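Oxalate biosynthetic component 1 (Burkholderia thailandensis, PDB 5IKY) probably makes oxalate in quorum sensing-dependent oxalogenesis, as a bifunctional enzyme that joins a serine hydrolase activity of the alpha/beta-hydrolase type with a lyase activity. Local coordinates at residues 117-122 with 173-178; 134-139 with 147-152. All coordinates share one frame; numbering follows the deposited sequence.

How the contacts relate
Both contacts lie in the N-terminal family region of the enzyme, their centres about 15 Å apart. Contact 1 sits nearer the surface. It sets helix 117-121 against the turn leading into helix 176-181 and mixes methyl packing with a water bridge and the side of an arginine. Contact 2 is buried. It sets the end of helix 126-138 against strand 149-150 and is mostly apolar, with one backbone carbonyl oxygen at the edge of an indole. The two share no segment, but helices 117-121 and 126-138 follow each other in the chain. The contacts also touch: Leu120 CD1 meets Leu149 CD1 at 3.9 Å, and Arg117 N probably hydrogen-bonds to Ser148 OG.

Contact 1 (117-122 with 173-178); sequences RNTLER and AAVLDS
Val175 carries the methyl packing of this contact. It lies against Thr119 and Arg122 of segment 117-122. Its CG2 methyl is 3.7 Å from Arg122 CB. Its other methyl, CG1, stands anti to the backbone N (chi1 176°) and is turned to the threonine methyl, with Thr119 CG2 at 4.2 Å. One valine thus meets two residues almost a helical turn apart. Val175 CG2 also comes to 3.4 Å from the backbone oxygen Thr119 O, a van der Waals contact and not a hydrogen bond. The side chain of Val175 also touches Leu123.

The polar part runs through water. One water molecule lies 3.1 Å from Thr119 OG1 and 3.0 Å from Ser178 OG and is hydrogen-bonded to both. Thr119 OG1 has a further hydrogen bond to Thr116 OG1. No direct hydrogen bond joins the two segments.

Arg122 adds a charged edge. Its chain is extended from CG to NE and reaches past Val175. The guanidinium meets the Ala174 methyl at its edge, near its plane, with NH1 3.9 Å from Ala174 CB. Arg122 NH1 is 4.8 Å from Asp177 OD2, near but not in contact. The opposite charges may attract weakly at that distance. Asn172, at the end of helix 162-172, gives a weak hydrogen bond to Arg122 O.

The chemistry implies a modest join, bridged by one water, between helix 117-121 with Arg122 and the turn that leads into helix 176-181. Methyl contacts make up most of the direct packing, and the water links two hydroxyls.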
loop_
_atom_site.group_PDB
_atom_site.type_symbol
_atom_site.label_atom_id
_atom_site.label_comp_id
_atom_site.label_asym_id
_atom_site.label_seq_id
_atom_site.Cartn_x
_atom_site.Cartn_y
_atom_site.Cartn_z
ATOM N N ARG A 117 -27.401 19.636 -8.082
ATOM C CA ARG A 117 -26.730 20.719 -7.375
ATOM C C ARG A 117 -27.486 22.034 -7.543
ATOM O O ARG A 117 -27.592 22.825 -6.605
ATOM C CB ARG A 117 -25.289 20.855 -7.876
ATOM C CG ARG A 117 -24.575 22.120 -7.439
ATOM C CD ARG A 117 -23.090 21.863 -7.250
ATOM N NE ARG A 117 -22.345 23.091 -6.987
ATOM C CZ ARG A 117 -22.340 23.728 -5.822
ATOM N NH1 ARG A 117 -21.630 24.838 -5.671
ATOM N NH2 ARG A 117 -23.053 23.263 -4.807
ATOM N N ASN A 118 -28.021 22.256 -8.740
ATOM C CA ASN A 118 -28.806 23.453 -9.016
ATOM C C ASN A 118 -30.069 23.524 -8.162
ATOM O O ASN A 118 -30.467 24.603 -7.721
ATOM C CB ASN A 118 -29.174 23.515 -10.499
ATOM C CG ASN A 118 -28.017 23.966 -11.367
ATOM O OD1 ASN A 118 -27.252 24.853 -10.988
ATOM N ND2 ASN A 118 -27.882 23.357 -12.540
ATOM N N THR A 119 -30.694 22.374 -7.930
ATOM C CA THR A 119 -31.895 22.310 -7.102
ATOM C C THR A 119 -31.595 22.714 -5.661
ATOM O O THR A 119 -32.340 23.485 -5.054
ATOM C CB THR A 119 -32.515 20.899 -7.115
ATOM O OG1 THR A 119 -32.904 20.555 -8.450
ATOM C CG2 THR A 119 -33.734 20.841 -6.204
ATOM N N LEU A 120 -30.498 22.194 -5.124
ATOM C CA LEU A 120 -30.098 22.496 -3.754
ATOM C C LEU A 120 -29.687 23.957 -3.593
ATOM O O LEU A 120 -30.021 24.597 -2.594
ATOM C CB LEU A 120 -28.951 21.582 -3.319
ATOM C CG LEU A 120 -29.304 20.107 -3.127
ATOM C CD1 LEU A 120 -28.045 19.274 -2.924
ATOM C CD2 LEU A 120 -30.260 19.942 -1.954
ATOM N N GLU A 121 -28.968 24.480 -4.581
ATOM C CA GLU A 121 -28.468 25.851 -4.520
ATOM C C GLU A 121 -29.596 26.876 -4.598
ATOM O O GLU A 121 -29.397 28.052 -4.289
ATOM C CB GLU A 121 -27.452 26.099 -5.637
ATOM C CG GLU A 121 -26.015 25.774 -5.241
ATOM C CD GLU A 121 -25.031 25.991 -6.375
ATOM O OE1 GLU A 121 -25.415 25.786 -7.546
ATOM O OE2 GLU A 121 -23.875 26.375 -6.095
ATOM N N ARG A 122 -30.777 26.426 -5.011
ATOM C CA ARG A 122 -31.957 27.284 -5.033
ATOM C C ARG A 122 -32.345 27.724 -3.628
ATOM O O ARG A 122 -32.873 28.819 -3.433
ATOM C CB ARG A 122 -33.135 26.570 -5.695
ATOM C CG ARG A 122 -33.108 26.580 -7.209
ATOM C CD ARG A 122 -34.454 26.153 -7.765
ATOM N NE ARG A 122 -34.580 26.432 -9.192
ATOM C CZ ARG A 122 -35.729 26.392 -9.858
ATOM N NH1 ARG A 122 -36.852 26.085 -9.223
ATOM N NH2 ARG A 122 -35.757 26.659 -11.157
ATOM N N ALA A 173 -40.586 27.079 -1.603
ATOM C CA ALA A 173 -41.667 26.135 -1.847
ATOM C C ALA A 173 -41.573 25.489 -3.249
ATOM O O ALA A 173 -42.337 24.589 -3.564
ATOM C CB ALA A 173 -43.015 26.818 -1.648
ATOM N N ALA A 174 -40.632 25.939 -4.079
ATOM C CA ALA A 174 -40.217 25.166 -5.242
ATOM C C ALA A 174 -39.500 23.935 -4.706
ATOM O O ALA A 174 -40.172 23.016 -4.250
ATOM C CB ALA A 174 -39.319 25.991 -6.181
ATOM N N VAL A 175 -38.162 23.931 -4.732
ATOM C CA VAL A 175 -37.298 22.819 -4.239
ATOM C C VAL A 175 -38.008 21.580 -3.672
ATOM O O VAL A 175 -37.701 20.444 -4.065
ATOM C CB VAL A 175 -36.317 23.318 -3.152
ATOM C CG1 VAL A 175 -35.508 22.162 -2.578
ATOM C CG2 VAL A 175 -35.384 24.397 -3.725
ATOM N N LEU A 176 -38.973 21.810 -2.779
ATOM C CA LEU A 176 -39.886 20.761 -2.319
ATOM C C LEU A 176 -40.712 20.198 -3.481
ATOM O O LEU A 176 -41.279 19.115 -3.388
ATOM C CB LEU A 176 -40.819 21.310 -1.229
ATOM C CG LEU A 176 -41.814 20.359 -0.557
ATOM C CD1 LEU A 176 -41.040 19.235 0.096
ATOM C CD2 LEU A 176 -42.646 21.105 0.474
ATOM N N ASP A 177 -40.783 20.951 -4.571
ATOM C CA ASP A 177 -41.629 20.610 -5.705
ATOM C C ASP A 177 -41.095 19.380 -6.371
ATOM O O ASP A 177 -41.849 18.470 -6.737
ATOM C CB ASP A 177 -41.688 21.774 -6.720
ATOM C CG ASP A 177 -40.338 22.099 -7.343
ATOM O OD1 ASP A 177 -39.306 21.598 -6.851
ATOM O OD2 ASP A 177 -40.304 22.829 -8.353
ATOM N N SER A 178 -39.778 19.411 -6.556
ATOM C CA SER A 178 -39.087 18.451 -7.389
ATOM C C SER A 178 -39.113 17.070 -6.757
ATOM O O SER A 178 -39.122 16.044 -7.448
ATOM C CB SER A 178 -37.639 18.891 -7.640
ATOM O OG SER A 178 -36.931 17.938 -8.449
HETATM O O HOH W 1 -33.948 17.705 -7.889
#

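Contact 2 (134-139 with 147-152); sequences LQLTTF and GSLTWA
Leu136 and Leu149 meet through their CD1 methyls, 3.7 Å apart, and their side chains cross at about a right angle. The second methyl of Leu149, CD2, faces the threonine methyl, with Thr137 CG2 at 4.1 Å. Leu149 therefore spends one branch on each of two successive helix residues. The third touch is of another kind. The carbonyl oxygen Phe139 O comes to the edge of the Trp151 ring, near its plane, 3.2 Å from CZ3 and 3.5 Å from CH2. It faces C-H groups there, and no hydrogen bond crosses the contact.

The next shell holds some of these groups. Thr137 OG1 bonds back to Val133 O one turn earlier, which leaves CG2 for the leucine. Trp151 CG lies anti to the backbone N (chi1 179°), and the indole reaches Phe139, the residue following the helix. NE1 is hydrogen-bonded to Arg155 O, and the ring meets His153 edge-to-face. Gln135 OE1 lies 3.2 Å above the ring plane of Phe139, offset toward its rim.

Further out, strand 149-150 is the middle strand of a small antiparallel sheet, between strands 114-115 and 142-143. Helix 126-138 packs on it through Leu136 and Thr137. Leu136 also touches Ile115 of strand 114-115 and Thr158 of strand 156-160, while Phe139 reaches Trp192 of strand 190-192.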
loop_
_atom_site.group_PDB
_atom_site.type_symbol
_atom_site.label_atom_id
_atom_site.label_comp_id
_atom_site.label_asym_id
_atom_site.label_seq_id
_atom_site.Cartn_x
_atom_site.Cartn_y
_atom_site.Cartn_z
ATOM N N LEU A 134 -26.336 16.342 4.799
ATOM C CA LEU A 134 -25.880 15.460 5.868
ATOM C C LEU A 134 -26.885 14.349 6.159
ATOM O O LEU A 134 -26.495 13.223 6.463
ATOM C CB LEU A 134 -25.595 16.257 7.142
ATOM C CG LEU A 134 -24.300 17.073 7.139
ATOM C CD1 LEU A 134 -24.055 17.710 8.496
ATOM C CD2 LEU A 134 -23.119 16.206 6.730
ATOM N N GLN A 135 -28.176 14.661 6.066
ATOM C CA GLN A 135 -29.204 13.654 6.310
ATOM C C GLN A 135 -29.234 12.594 5.217
ATOM O O GLN A 135 -29.292 11.399 5.506
ATOM C CB GLN A 135 -30.586 14.297 6.438
ATOM C CG GLN A 135 -31.041 14.491 7.873
ATOM C CD GLN A 135 -31.269 13.179 8.608
ATOM O OE1 GLN A 135 -31.334 12.111 8.000
ATOM N NE2 GLN A 135 -31.395 13.258 9.925
ATOM N N LEU A 136 -29.196 13.031 3.963
ATOM C CA LEU A 136 -29.265 12.096 2.848
ATOM C C LEU A 136 -28.010 11.229 2.779
ATOM O O LEU A 136 -28.097 10.029 2.520
ATOM C CB LEU A 136 -29.481 12.839 1.527
ATOM C CG LEU A 136 -30.824 13.568 1.401
ATOM C CD1 LEU A 136 -31.085 14.005 -0.028
ATOM C CD2 LEU A 136 -31.962 12.696 1.904
ATOM N N THR A 137 -26.847 11.825 3.024
ATOM C CA THR A 137 -25.601 11.065 2.972
ATOM C C THR A 137 -25.482 10.118 4.164
ATOM O O THR A 137 -24.827 9.078 4.070
ATOM C CB THR A 137 -24.363 11.985 2.920
ATOM O OG1 THR A 137 -24.403 12.923 4.003
ATOM C CG2 THR A 137 -24.313 12.735 1.595
ATOM N N THR A 138 -26.113 10.477 5.279
ATOM C CA THR A 138 -26.208 9.575 6.425
ATOM C C THR A 138 -27.036 8.355 6.038
ATOM O O THR A 138 -26.763 7.240 6.480
ATOM C CB THR A 138 -26.844 10.266 7.655
ATOM O OG1 THR A 138 -26.049 11.393 8.046
ATOM C CG2 THR A 138 -26.943 9.299 8.828
ATOM N N PHE A 139 -28.035 8.576 5.188
ATOM C CA PHE A 139 -28.938 7.518 4.758
ATOM C C PHE A 139 -28.365 6.677 3.624
ATOM O O PHE A 139 -28.984 5.702 3.199
ATOM C CB PHE A 139 -30.282 8.108 4.328
ATOM C CG PHE A 139 -31.159 8.516 5.475
ATOM C CD1 PHE A 139 -30.855 8.127 6.769
ATOM C CD2 PHE A 139 -32.299 9.270 5.256
ATOM C CE1 PHE A 139 -31.664 8.498 7.828
ATOM C CE2 PHE A 139 -33.113 9.643 6.307
ATOM C CZ PHE A 139 -32.796 9.256 7.596
ATOM N N GLY A 147 -21.609 17.542 -7.782
ATOM C CA GLY A 147 -21.991 18.124 -6.510
ATOM C C GLY A 147 -23.442 17.842 -6.171
ATOM O O GLY A 147 -24.010 18.455 -5.270
ATOM N N SER A 148 -24.043 16.909 -6.903
ATOM C CA SER A 148 -25.431 16.524 -6.675
ATOM C C SER A 148 -25.522 15.330 -5.731
ATOM O O SER A 148 -24.514 14.701 -5.415
ATOM C CB SER A 148 -26.119 16.193 -7.999
ATOM O OG SER A 148 -26.014 17.271 -8.911
ATOM N N LEU A 149 -26.736 15.024 -5.284
ATOM C CA LEU A 149 -26.969 13.864 -4.431
ATOM C C LEU A 149 -27.696 12.774 -5.213
ATOM O O LEU A 149 -28.648 13.054 -5.943
ATOM C CB LEU A 149 -27.772 14.261 -3.192
ATOM C CG LEU A 149 -27.124 15.306 -2.281
ATOM C CD1 LEU A 149 -28.095 15.757 -1.201
ATOM C CD2 LEU A 149 -25.844 14.760 -1.662
ATOM N N THR A 150 -27.243 11.532 -5.066
ATOM C CA THR A 150 -27.824 10.423 -5.812
ATOM C C THR A 150 -27.918 9.146 -4.981
ATOM O O THR A 150 -27.242 8.998 -3.961
ATOM C CB THR A 150 -27.014 10.123 -7.090
ATOM O OG1 THR A 150 -27.608 9.023 -7.790
ATOM C CG2 THR A 150 -25.577 9.776 -6.740
ATOM N N TRP A 151 -28.763 8.226 -5.435
ATOM C CA TRP A 151 -28.977 6.949 -4.765
ATOM C C TRP A 151 -28.754 5.807 -5.755
ATOM O O TRP A 151 -29.354 5.784 -6.829
ATOM C CB TRP A 151 -30.387 6.892 -4.176
ATOM C CG TRP A 151 -30.710 5.609 -3.490
ATOM C CD1 TRP A 151 -31.321 4.518 -4.035
ATOM C CD2 TRP A 151 -30.449 5.281 -2.121
ATOM N NE1 TRP A 151 -31.451 3.529 -3.092
ATOM C CE2 TRP A 151 -30.924 3.973 -1.907
ATOM C CE3 TRP A 151 -29.856 5.967 -1.056
ATOM C CZ2 TRP A 151 -30.826 3.336 -0.673
ATOM C CZ3 TRP A 151 -29.756 5.332 0.167
ATOM C CH2 TRP A 151 -30.238 4.031 0.348
ATOM N N ALA A 152 -27.897 4.857 -5.388
ATOM C CA ALA A 152 -27.415 3.855 -6.340
ATOM C C ALA A 152 -28.081 2.483 -6.221
ATOM O O ALA A 152 -28.019 1.679 -7.152
ATOM C CB ALA A 152 -25.907 3.703 -6.195
#